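Side-chain contacts in 49 protein (Murid herpesvirus 4, PDB 6A4V), which interacts with poly(ADP-ribose) polymerase 1 and probably thereby facilitates virus replication: residues I75-R80 / L296-I301; A248-H253 / H284-L289; E38-S43 / K228-C233. All blocks are in the same frame, centred on the assembly; numbering follows the deposited sequence.

Contact 1: residues I75-R80 / L296-I301; sequences ICQTLR and LVFDEI
Gln-77 and Phe-298 mark the nearest backbone approach of two almost antiparallel helical segments, 75-80 and 296-301, whose axes lie 9.7 Å apart at 166°. Phe-298 and Gln-77 together carry most of the contact. The Phe-298 ring lies flat under the backbone of the other helix, with Gln-77 CA 3.8 Å above the ring plane and over its centre. The CB of Gln-77 adds an off-centre CH-pi contact, 4.1 Å from the centroid of the Phe-298 ring. At the far end of the ring, Cys-76 CB packs tightly on Phe-298 CE1 at 3.4 Å. Gln-77 then runs back past Phe-298 in the opposite direction. CG stands anti to the backbone N (chi1 180°) and the chain stays extended, so the amide passes Phe-298 CB and reaches Asp-299. There NE2 of Gln-77 gives a weak hydrogen bond to OD1 of Asp-299, 3.3 Å long. The amide and carboxylate planes are turned 75° apart. Gln-77 NE2 has its stronger partner in Thr-295 OG1, and Asp-299 OD1 also forms a salt bridge with Lys-196 of the second subunit. The polar end of the contact thus borders the dimer interface, where Glu-300 pairs with Arg-99 of the second subunit. Leu-289 of helix 274-289 packs on Phe-298, and Phe-250 of helix 238-262 packs on Ile-301.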
loop_
_atom_site.group_PDB
_atom_site.type_symbol
_atom_site.label_atom_id
_atom_site.label_comp_id
_atom_site.label_asym_id
_atom_site.label_seq_id
_atom_site.Cartn_x
_atom_site.Cartn_y
_atom_site.Cartn_z
ATOM N N ILE B 75 -2.511 -1.261 -11.279
ATOM C CA ILE B 75 -2.586 0.175 -11.461
ATOM C C ILE B 75 -3.801 0.697 -10.726
ATOM O O ILE B 75 -3.698 1.587 -9.919
ATOM C CB ILE B 75 -2.602 0.599 -12.927
ATOM C CG1 ILE B 75 -1.208 0.435 -13.511
ATOM C CG2 ILE B 75 -3.106 2.052 -13.007
ATOM C CD1 ILE B 75 -1.141 0.671 -15.025
ATOM N N CYS B 76 -4.953 0.092 -10.940
ATOM C CA CYS B 76 -6.193 0.595 -10.237
ATOM C C CYS B 76 -6.067 0.565 -8.704
ATOM O O CYS B 76 -6.525 1.463 -7.994
ATOM C CB CYS B 76 -7.392 -0.243 -10.680
ATOM S SG CYS B 76 -7.885 0.067 -12.391
ATOM N N GLN B 77 -5.490 -0.514 -8.192
ATOM C CA GLN B 77 -5.260 -0.719 -6.829
ATOM C C GLN B 77 -4.346 0.378 -6.294
ATOM O O GLN B 77 -4.633 1.009 -5.236
ATOM C CB GLN B 77 -4.602 -2.077 -6.577
ATOM C CG GLN B 77 -4.334 -2.329 -5.091
ATOM C CD GLN B 77 -3.830 -3.719 -4.776
ATOM O OE1 GLN B 77 -2.918 -4.252 -5.418
ATOM N NE2 GLN B 77 -4.272 -4.230 -3.631
ATOM N N THR B 78 -3.223 0.575 -6.963
ATOM C CA THR B 78 -2.350 1.675 -6.515
ATOM C C THR B 78 -3.145 2.984 -6.561
ATOM O O THR B 78 -3.078 3.756 -5.626
ATOM C CB THR B 78 -1.115 1.794 -7.412
ATOM O OG1 THR B 78 -0.538 0.521 -7.295
ATOM C CG2 THR B 78 -0.097 2.831 -7.045
ATOM N N LEU B 79 -3.909 3.232 -7.621
ATOM C CA LEU B 79 -4.587 4.539 -7.757
ATOM C C LEU B 79 -5.663 4.762 -6.676
ATOM O O LEU B 79 -5.902 5.895 -6.255
ATOM C CB LEU B 79 -5.210 4.661 -9.142
ATOM C CG LEU B 79 -4.248 4.747 -10.329
ATOM C CD1 LEU B 79 -5.035 4.919 -11.630
ATOM C CD2 LEU B 79 -3.276 5.888 -10.165
ATOM N N ARG B 80 -6.286 3.694 -6.188
ATOM C CA ARG B 80 -7.212 3.816 -5.051
ATOM C C ARG B 80 -6.477 4.108 -3.726
ATOM O O ARG B 80 -6.982 4.882 -2.894
ATOM C CB ARG B 80 -7.999 2.521 -4.848
ATOM C CG ARG B 80 -8.919 2.573 -3.633
ATOM C CD ARG B 80 -10.319 3.050 -3.947
ATOM N NE ARG B 80 -10.731 4.454 -3.961
ATOM C CZ ARG B 80 -11.824 4.857 -4.593
ATOM N NH1 ARG B 80 -12.314 4.132 -5.595
ATOM N NH2 ARG B 80 -12.424 5.979 -4.249
ATOM N N LEU B 296 -8.839 -4.899 -0.768
ATOM C CA LEU B 296 -9.022 -6.375 -0.593
ATOM C C LEU B 296 -9.508 -7.006 -1.895
ATOM O O LEU B 296 -9.000 -8.126 -2.302
ATOM C CB LEU B 296 -9.985 -6.669 0.571
ATOM C CG LEU B 296 -9.562 -6.136 1.929
ATOM C CD1 LEU B 296 -10.631 -6.491 2.966
ATOM C CD2 LEU B 296 -8.215 -6.738 2.346
ATOM N N VAL B 297 -10.409 -6.302 -2.615
ATOM C CA VAL B 297 -10.963 -6.840 -3.875
ATOM C C VAL B 297 -9.858 -6.967 -4.909
ATOM O O VAL B 297 -9.708 -8.011 -5.650
ATOM C CB VAL B 297 -12.182 -6.062 -4.401
ATOM C CG1 VAL B 297 -12.684 -6.639 -5.693
ATOM C CG2 VAL B 297 -13.350 -5.973 -3.447
ATOM N N PHE B 298 -9.098 -5.913 -5.089
ATOM C CA PHE B 298 -7.962 -6.002 -6.056
ATOM C C PHE B 298 -7.075 -7.184 -5.716
ATOM O O PHE B 298 -6.726 -7.941 -6.649
ATOM C CB PHE B 298 -7.117 -4.737 -6.097
ATOM C CG PHE B 298 -7.873 -3.576 -6.664
ATOM C CD1 PHE B 298 -8.117 -3.507 -8.033
ATOM C CD2 PHE B 298 -8.511 -2.676 -5.815
ATOM C CE1 PHE B 298 -8.826 -2.439 -8.560
ATOM C CE2 PHE B 298 -9.258 -1.639 -6.343
ATOM C CZ PHE B 298 -9.338 -1.487 -7.707
ATOM N N ASP B 299 -6.839 -7.415 -4.418
ATOM C CA ASP B 299 -5.993 -8.525 -4.031
ATOM C C ASP B 299 -6.607 -9.850 -4.473
ATOM O O ASP B 299 -5.932 -10.746 -4.942
ATOM C CB ASP B 299 -5.713 -8.547 -2.522
ATOM C CG ASP B 299 -4.671 -7.538 -2.017
ATOM O OD1 ASP B 299 -3.663 -7.366 -2.726
ATOM O OD2 ASP B 299 -4.852 -6.979 -0.857
ATOM N N GLU B 300 -7.897 -10.043 -4.194
ATOM C CA GLU B 300 -8.582 -11.281 -4.686
ATOM C C GLU B 300 -8.542 -11.419 -6.211
ATOM O O GLU B 300 -8.261 -12.477 -6.751
ATOM C CB GLU B 300 -10.013 -11.338 -4.176
ATOM C CG GLU B 300 -10.400 -12.763 -3.917
ATOM C CD GLU B 300 -11.828 -12.884 -3.491
ATOM O OE1 GLU B 300 -12.268 -12.032 -2.577
ATOM O OE2 GLU B 300 -12.469 -13.772 -4.111
ATOM N N ILE B 301 -8.772 -10.326 -6.925
ATOM C CA ILE B 301 -8.711 -10.400 -8.378
ATOM C C ILE B 301 -7.333 -10.859 -8.859
ATOM O O ILE B 301 -7.257 -11.642 -9.755
ATOM C CB ILE B 301 -9.105 -9.056 -8.991
ATOM C CG1 ILE B 301 -10.584 -8.760 -8.819
ATOM C CG2 ILE B 301 -8.713 -8.984 -10.430
ATOM C CD1 ILE B 301 -10.885 -7.288 -9.032
#

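Contact 2: residues A248-H253 / H284-L289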
loop_
_atom_site.group_PDB
_atom_site.type_symbol
_atom_site.label_atom_id
_atom_site.label_comp_id
_atom_site.label_asym_id
_atom_site.label_seq_id
_atom_site.Cartn_x
_atom_site.Cartn_y
_atom_site.Cartn_z
ATOM N N ALA B 248 -12.726 1.776 -15.842
ATOM C CA ALA B 248 -13.414 1.428 -17.167
ATOM C C ALA B 248 -12.565 0.458 -17.992
ATOM O O ALA B 248 -12.915 -0.690 -18.377
ATOM C CB ALA B 248 -13.549 2.718 -17.890
ATOM N N LEU B 249 -11.329 0.868 -18.153
ATOM C CA LEU B 249 -10.472 0.194 -19.033
ATOM C C LEU B 249 -10.288 -1.204 -18.473
ATOM O O LEU B 249 -10.254 -2.093 -19.229
ATOM C CB LEU B 249 -9.197 1.014 -19.170
ATOM C CG LEU B 249 -8.292 0.769 -20.377
ATOM C CD1 LEU B 249 -9.037 0.877 -21.696
ATOM C CD2 LEU B 249 -7.104 1.750 -20.346
ATOM N N PHE B 250 -10.280 -1.383 -17.137
ATOM C CA PHE B 250 -10.106 -2.728 -16.521
ATOM C C PHE B 250 -11.421 -3.508 -16.633
ATOM O O PHE B 250 -11.469 -4.716 -16.989
ATOM C CB PHE B 250 -9.564 -2.533 -15.107
ATOM C CG PHE B 250 -9.492 -3.753 -14.236
ATOM C CD1 PHE B 250 -8.752 -4.845 -14.622
ATOM C CD2 PHE B 250 -10.076 -3.757 -12.971
ATOM C CE1 PHE B 250 -8.747 -5.998 -13.865
ATOM C CE2 PHE B 250 -9.970 -4.871 -12.147
ATOM C CZ PHE B 250 -9.341 -6.015 -12.626
ATOM N N LYS B 251 -12.508 -2.884 -16.208
ATOM C CA LYS B 251 -13.815 -3.625 -16.298
ATOM C C LYS B 251 -14.132 -4.125 -17.730
ATOM O O LYS B 251 -14.678 -5.167 -17.942
ATOM C CB LYS B 251 -14.924 -2.662 -15.893
ATOM C CG LYS B 251 -16.307 -3.270 -15.780
ATOM C CD LYS B 251 -17.396 -2.286 -16.214
ATOM C CE LYS B 251 -17.254 -0.883 -15.662
ATOM N NZ LYS B 251 -18.430 -0.077 -16.084
ATOM N N ASN B 252 -13.915 -3.268 -18.736
ATOM C CA ASN B 252 -14.213 -3.584 -20.119
ATOM C C ASN B 252 -13.242 -4.644 -20.673
ATOM O O ASN B 252 -13.637 -5.478 -21.575
ATOM C CB ASN B 252 -14.266 -2.308 -20.957
ATOM C CG ASN B 252 -15.464 -1.465 -20.610
ATOM O OD1 ASN B 252 -16.601 -1.974 -20.622
ATOM N ND2 ASN B 252 -15.251 -0.157 -20.407
ATOM N N HIS B 253 -12.013 -4.699 -20.178
ATOM C CA HIS B 253 -11.132 -5.734 -20.709
ATOM C C HIS B 253 -11.489 -7.034 -20.040
ATOM O O HIS B 253 -11.277 -8.054 -20.671
ATOM C CB HIS B 253 -9.648 -5.482 -20.573
ATOM C CG HIS B 253 -9.043 -4.640 -21.637
ATOM N ND1 HIS B 253 -8.653 -5.164 -22.863
ATOM C CD2 HIS B 253 -8.653 -3.341 -21.610
ATOM C CE1 HIS B 253 -8.080 -4.193 -23.551
ATOM N NE2 HIS B 253 -8.101 -3.049 -22.820
ATOM N N HIS B 284 -17.917 -11.868 -10.826
ATOM C CA HIS B 284 -18.510 -11.463 -9.508
ATOM C C HIS B 284 -17.651 -10.418 -8.798
ATOM O O HIS B 284 -18.160 -9.464 -8.197
ATOM C CB HIS B 284 -18.630 -12.698 -8.575
ATOM C CG HIS B 284 -19.686 -13.677 -8.953
ATOM N ND1 HIS B 284 -19.445 -15.053 -8.971
ATOM C CD2 HIS B 284 -20.986 -13.508 -9.291
ATOM C CE1 HIS B 284 -20.546 -15.694 -9.306
ATOM N NE2 HIS B 284 -21.510 -14.765 -9.516
ATOM N N LEU B 285 -16.327 -10.614 -8.860
ATOM C CA LEU B 285 -15.430 -9.687 -8.262
ATOM C C LEU B 285 -15.532 -8.300 -8.912
ATOM O O LEU B 285 -15.588 -7.250 -8.142
ATOM C CB LEU B 285 -14.011 -10.277 -8.339
ATOM C CG LEU B 285 -13.727 -11.293 -7.220
ATOM C CD1 LEU B 285 -12.477 -12.073 -7.490
ATOM C CD2 LEU B 285 -13.679 -10.621 -5.879
ATOM N N LEU B 286 -15.510 -8.275 -10.267
ATOM C CA LEU B 286 -15.511 -7.027 -11.022
ATOM C C LEU B 286 -16.782 -6.256 -10.736
ATOM O O LEU B 286 -16.760 -5.048 -10.522
ATOM C CB LEU B 286 -15.284 -7.283 -12.520
ATOM C CG LEU B 286 -13.878 -6.897 -12.989
ATOM C CD1 LEU B 286 -13.608 -5.433 -12.685
ATOM C CD2 LEU B 286 -12.811 -7.778 -12.339
ATOM N N HIS B 287 -17.868 -6.992 -10.614
ATOM C CA HIS B 287 -19.122 -6.421 -10.300
ATOM C C HIS B 287 -19.101 -5.841 -8.880
ATOM O O HIS B 287 -19.777 -4.811 -8.607
ATOM C CB HIS B 287 -20.227 -7.481 -10.454
ATOM C CG HIS B 287 -21.588 -6.872 -10.449
ATOM N ND1 HIS B 287 -22.267 -6.578 -9.265
ATOM C CD2 HIS B 287 -22.365 -6.419 -11.453
ATOM C CE1 HIS B 287 -23.426 -6.012 -9.551
ATOM N NE2 HIS B 287 -23.497 -5.893 -10.885
ATOM N N ARG B 288 -18.416 -6.515 -7.933
ATOM C CA ARG B 288 -18.381 -5.968 -6.563
ATOM C C ARG B 288 -17.480 -4.730 -6.535
ATOM O O ARG B 288 -17.776 -3.792 -5.776
ATOM C CB ARG B 288 -17.848 -6.951 -5.512
ATOM C CG ARG B 288 -18.010 -6.476 -4.068
ATOM C CD ARG B 288 -19.487 -6.437 -3.693
ATOM N NE ARG B 288 -19.718 -6.111 -2.292
ATOM C CZ ARG B 288 -19.994 -4.900 -1.818
ATOM N NH1 ARG B 288 -20.541 -3.971 -2.590
ATOM N NH2 ARG B 288 -19.685 -4.621 -0.561
ATOM N N LEU B 289 -16.363 -4.779 -7.288
ATOM C CA LEU B 289 -15.447 -3.714 -7.356
ATOM C C LEU B 289 -16.095 -2.364 -7.717
ATOM O O LEU B 289 -15.565 -1.302 -7.367
ATOM C CB LEU B 289 -14.363 -4.097 -8.352
ATOM C CG LEU B 289 -13.185 -3.146 -8.437
ATOM C CD1 LEU B 289 -12.428 -3.078 -7.092
ATOM C CD2 LEU B 289 -12.295 -3.636 -9.578
#
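Phe-250 reaches across from segment 248-253 to two leucines of segment 284-289. From CB, its CG stands anti to the backbone N (chi1 172°), which carries the ring toward the other helix although the CB itself points along the flank. CD2 is the first ring atom to make contact, 3.9 Å from Leu-286 CD1. CE2 meets both leucines: Leu-286 CD1 at 3.7 Å and Leu-289 CD2 also at 3.7 Å. At the tip, CZ comes within 3.9 Å of Leu-286 CD2. Both methyls of Leu-286 lie on the same side of the ring plane, spread from CD2 round to CZ, and CD1 approaches obliquely. Leu-289 comes from another direction. Its CD2 meets the ring edge in plane, and its side chain crosses that of Phe-250 at about a right angle. Beside them, Leu-286 CD1 also reaches the backbone of Lys-251 at CA, 4.0 Å away, while the lysine chain leads off from the contact. Leu-69 and Leu-72 of helix 61-85 pack on Phe-250 as well. The segment axes are 10.7 Å apart and 154° from parallel. This is the apolar packing of neighbouring antiparallel helices in an all-helical bundle.

Contact 3: residues E38-S43 / K228-C233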
loop_
_atom_site.group_PDB
_atom_site.type_symbol
_atom_site.label_atom_id
_atom_site.label_comp_id
_atom_site.label_asym_id
_atom_site.label_seq_id
_atom_site.Cartn_x
_atom_site.Cartn_y
_atom_site.Cartn_z
ATOM N N GLU B 38 7.799 5.634 -9.190
ATOM C CA GLU B 38 6.371 5.331 -9.034
ATOM C C GLU B 38 5.499 6.555 -9.345
ATOM O O GLU B 38 5.820 7.680 -9.053
ATOM C CB GLU B 38 6.020 4.941 -7.592
ATOM C CG GLU B 38 6.724 3.719 -7.024
ATOM C CD GLU B 38 6.848 3.724 -5.501
ATOM O OE1 GLU B 38 7.912 3.303 -4.980
ATOM O OE2 GLU B 38 5.891 4.153 -4.822
ATOM N N PHE B 39 4.295 6.276 -9.826
ATOM C CA PHE B 39 3.423 7.293 -10.310
ATOM C C PHE B 39 2.296 7.514 -9.326
ATOM O O PHE B 39 1.861 6.605 -8.616
ATOM C CB PHE B 39 2.910 6.931 -11.689
ATOM C CG PHE B 39 3.939 7.078 -12.785
ATOM C CD1 PHE B 39 4.285 8.331 -13.266
ATOM C CD2 PHE B 39 4.550 5.959 -13.332
ATOM C CE1 PHE B 39 5.271 8.466 -14.229
ATOM C CE2 PHE B 39 5.492 6.094 -14.341
ATOM C CZ PHE B 39 5.825 7.349 -14.812
ATOM N N TYR B 40 1.942 8.776 -9.200
ATOM C CA TYR B 40 0.726 9.135 -8.550
ATOM C C TYR B 40 -0.366 8.557 -9.459
ATOM O O TYR B 40 -1.292 7.956 -8.995
ATOM C CB TYR B 40 0.690 10.656 -8.327
ATOM C CG TYR B 40 -0.345 11.163 -7.349
ATOM C CD1 TYR B 40 -0.362 10.714 -6.044
ATOM C CD2 TYR B 40 -1.176 12.232 -7.675
ATOM C CE1 TYR B 40 -1.312 11.176 -5.142
ATOM C CE2 TYR B 40 -2.083 12.755 -6.771
ATOM C CZ TYR B 40 -2.159 12.204 -5.500
ATOM O OH TYR B 40 -3.102 12.630 -4.634
ATOM N N TYR B 41 -0.206 8.778 -10.768
ATOM C CA TYR B 41 -0.875 8.015 -11.764
ATOM C C TYR B 41 -0.009 8.012 -13.008
ATOM O O TYR B 41 0.626 9.015 -13.311
ATOM C CB TYR B 41 -2.268 8.595 -12.084
ATOM C CG TYR B 41 -2.317 10.043 -12.505
ATOM C CD1 TYR B 41 -2.267 10.393 -13.856
ATOM C CD2 TYR B 41 -2.467 11.065 -11.571
ATOM C CE1 TYR B 41 -2.291 11.714 -14.264
ATOM C CE2 TYR B 41 -2.475 12.396 -11.954
ATOM C CZ TYR B 41 -2.404 12.706 -13.309
ATOM O OH TYR B 41 -2.450 13.977 -13.740
ATOM N N PRO B 42 -0.098 6.933 -13.810
ATOM C CA PRO B 42 0.530 6.863 -15.128
ATOM C C PRO B 42 -0.341 7.470 -16.222
ATOM O O PRO B 42 -1.586 7.664 -16.028
ATOM C CB PRO B 42 0.621 5.329 -15.255
ATOM C CG PRO B 42 -0.670 4.847 -14.678
ATOM C CD PRO B 42 -0.949 5.759 -13.513
ATOM N N SER B 43 0.260 7.729 -17.382
ATOM C CA SER B 43 -0.486 8.176 -18.574
ATOM C C SER B 43 -1.150 6.972 -19.252
ATOM O O SER B 43 -0.500 5.906 -19.365
ATOM C CB SER B 43 0.474 8.817 -19.564
ATOM O OG SER B 43 1.603 7.945 -19.733
ATOM N N LYS B 228 3.185 23.216 -6.092
ATOM C CA LYS B 228 2.319 23.921 -7.038
ATOM C C LYS B 228 1.754 22.850 -7.974
ATOM O O LYS B 228 0.537 22.864 -8.237
ATOM C CB LYS B 228 3.022 25.125 -7.690
ATOM C CG LYS B 228 2.520 25.568 -9.072
ATOM C CD LYS B 228 1.447 26.657 -9.041
ATOM C CE LYS B 228 1.262 27.404 -10.351
ATOM N NZ LYS B 228 2.294 28.440 -10.584
ATOM N N LEU B 229 2.586 21.859 -8.332
ATOM C CA LEU B 229 2.106 20.801 -9.190
ATOM C C LEU B 229 0.975 20.049 -8.482
ATOM O O LEU B 229 -0.102 19.834 -9.068
ATOM C CB LEU B 229 3.234 19.843 -9.547
ATOM C CG LEU B 229 3.999 20.009 -10.857
ATOM C CD1 LEU B 229 4.752 18.722 -11.131
ATOM C CD2 LEU B 229 3.125 20.304 -12.066
ATOM N N PHE B 230 1.196 19.599 -7.247
ATOM C CA PHE B 230 0.185 18.793 -6.563
ATOM C C PHE B 230 -1.042 19.680 -6.347
ATOM O O PHE B 230 -2.186 19.232 -6.364
ATOM C CB PHE B 230 0.727 18.187 -5.251
ATOM C CG PHE B 230 1.416 16.859 -5.434
ATOM C CD1 PHE B 230 0.716 15.742 -5.907
ATOM C CD2 PHE B 230 2.781 16.722 -5.203
ATOM C CE1 PHE B 230 1.352 14.528 -6.102
ATOM C CE2 PHE B 230 3.413 15.498 -5.412
ATOM C CZ PHE B 230 2.702 14.398 -5.828
ATOM N N SER B 231 -0.822 20.981 -6.176
ATOM C CA SER B 231 -1.981 21.834 -5.953
ATOM C C SER B 231 -2.915 21.778 -7.152
ATOM O O SER B 231 -4.135 21.747 -7.029
ATOM C CB SER B 231 -1.589 23.235 -5.677
ATOM O OG SER B 231 -1.300 23.403 -4.295
ATOM N N VAL B 232 -2.328 21.861 -8.331
ATOM C CA VAL B 232 -3.137 21.926 -9.514
ATOM C C VAL B 232 -3.781 20.554 -9.699
ATOM O O VAL B 232 -4.980 20.404 -9.908
ATOM C CB VAL B 232 -2.266 22.364 -10.711
ATOM C CG1 VAL B 232 -2.855 21.964 -12.045
ATOM C CG2 VAL B 232 -2.022 23.868 -10.647
ATOM N N CYS B 233 -2.946 19.536 -9.548
ATOM C CA CYS B 233 -3.360 18.169 -9.639
ATOM C C CYS B 233 -4.600 17.865 -8.780
ATOM O O CYS B 233 -5.509 17.145 -9.235
ATOM C CB CYS B 233 -2.203 17.309 -9.216
ATOM S SG CYS B 233 -2.346 15.637 -9.865
#
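Phe-230 pushes its ring edge into the face of Tyr-40. The CE1 corner is the bump: it stands 3.7 Å above the Tyr-40 plane, over the ring centre. The two planes are at 89° and the centroids 5.2 Å apart, a T-shaped (edge-to-face) pair. Tyr-40 offers that face because its CG lies anti to the backbone N (chi1 -165°), which sends the ring out toward helix 213-235. One turn on, Cys-233 fills the notch between the two tyrosines. Its SG sits at the edge of both rings, 4.2 Å from Tyr-40 CD2 and 3.9 Å from Tyr-41 CE2. Both are sulfur-aromatic contacts made near the ring planes. Tyr-40 and Tyr-41 make a classic beta bulge opposite Met-192 of the short strand 192-193, a residue that also touches Phe-230 and Cys-233. The chain changes direction at Tyr-40 before Ser-43 caps the start of helix 44-57. Three leucines of helix 89-104 (89, 90 and 93) pack on Phe-230. Both phenol oxygens are held outside the two segments: Tyr-40 OH bonds to Glu-86 OE2, and Tyr-41 OH to the carbonyl O of Phe-189.

Overall arrangement
Contacts 1 and 2 are neighbours in one helical bundle, with centres 11 Å apart. Contact 2 nests inside the chain loop closed by contact 1, and helices 274-289 and 295-312 are consecutive. Both border the second subunit. Contact 2 is buried and wholly apolar across its segments, whereas contact 1 is partly buried and adds a weak polar link beside the dimer interface. Contact 3 is buried too, but lies about 4 Å from the chain centre and has no other subunit on its segments. It joins a loop to a helix through aromatic and sulfur contacts. Leu-79 bridges contacts 1 and 3 by packing against Tyr-41 and Pro-42. Contacts 2 and 3 do not touch.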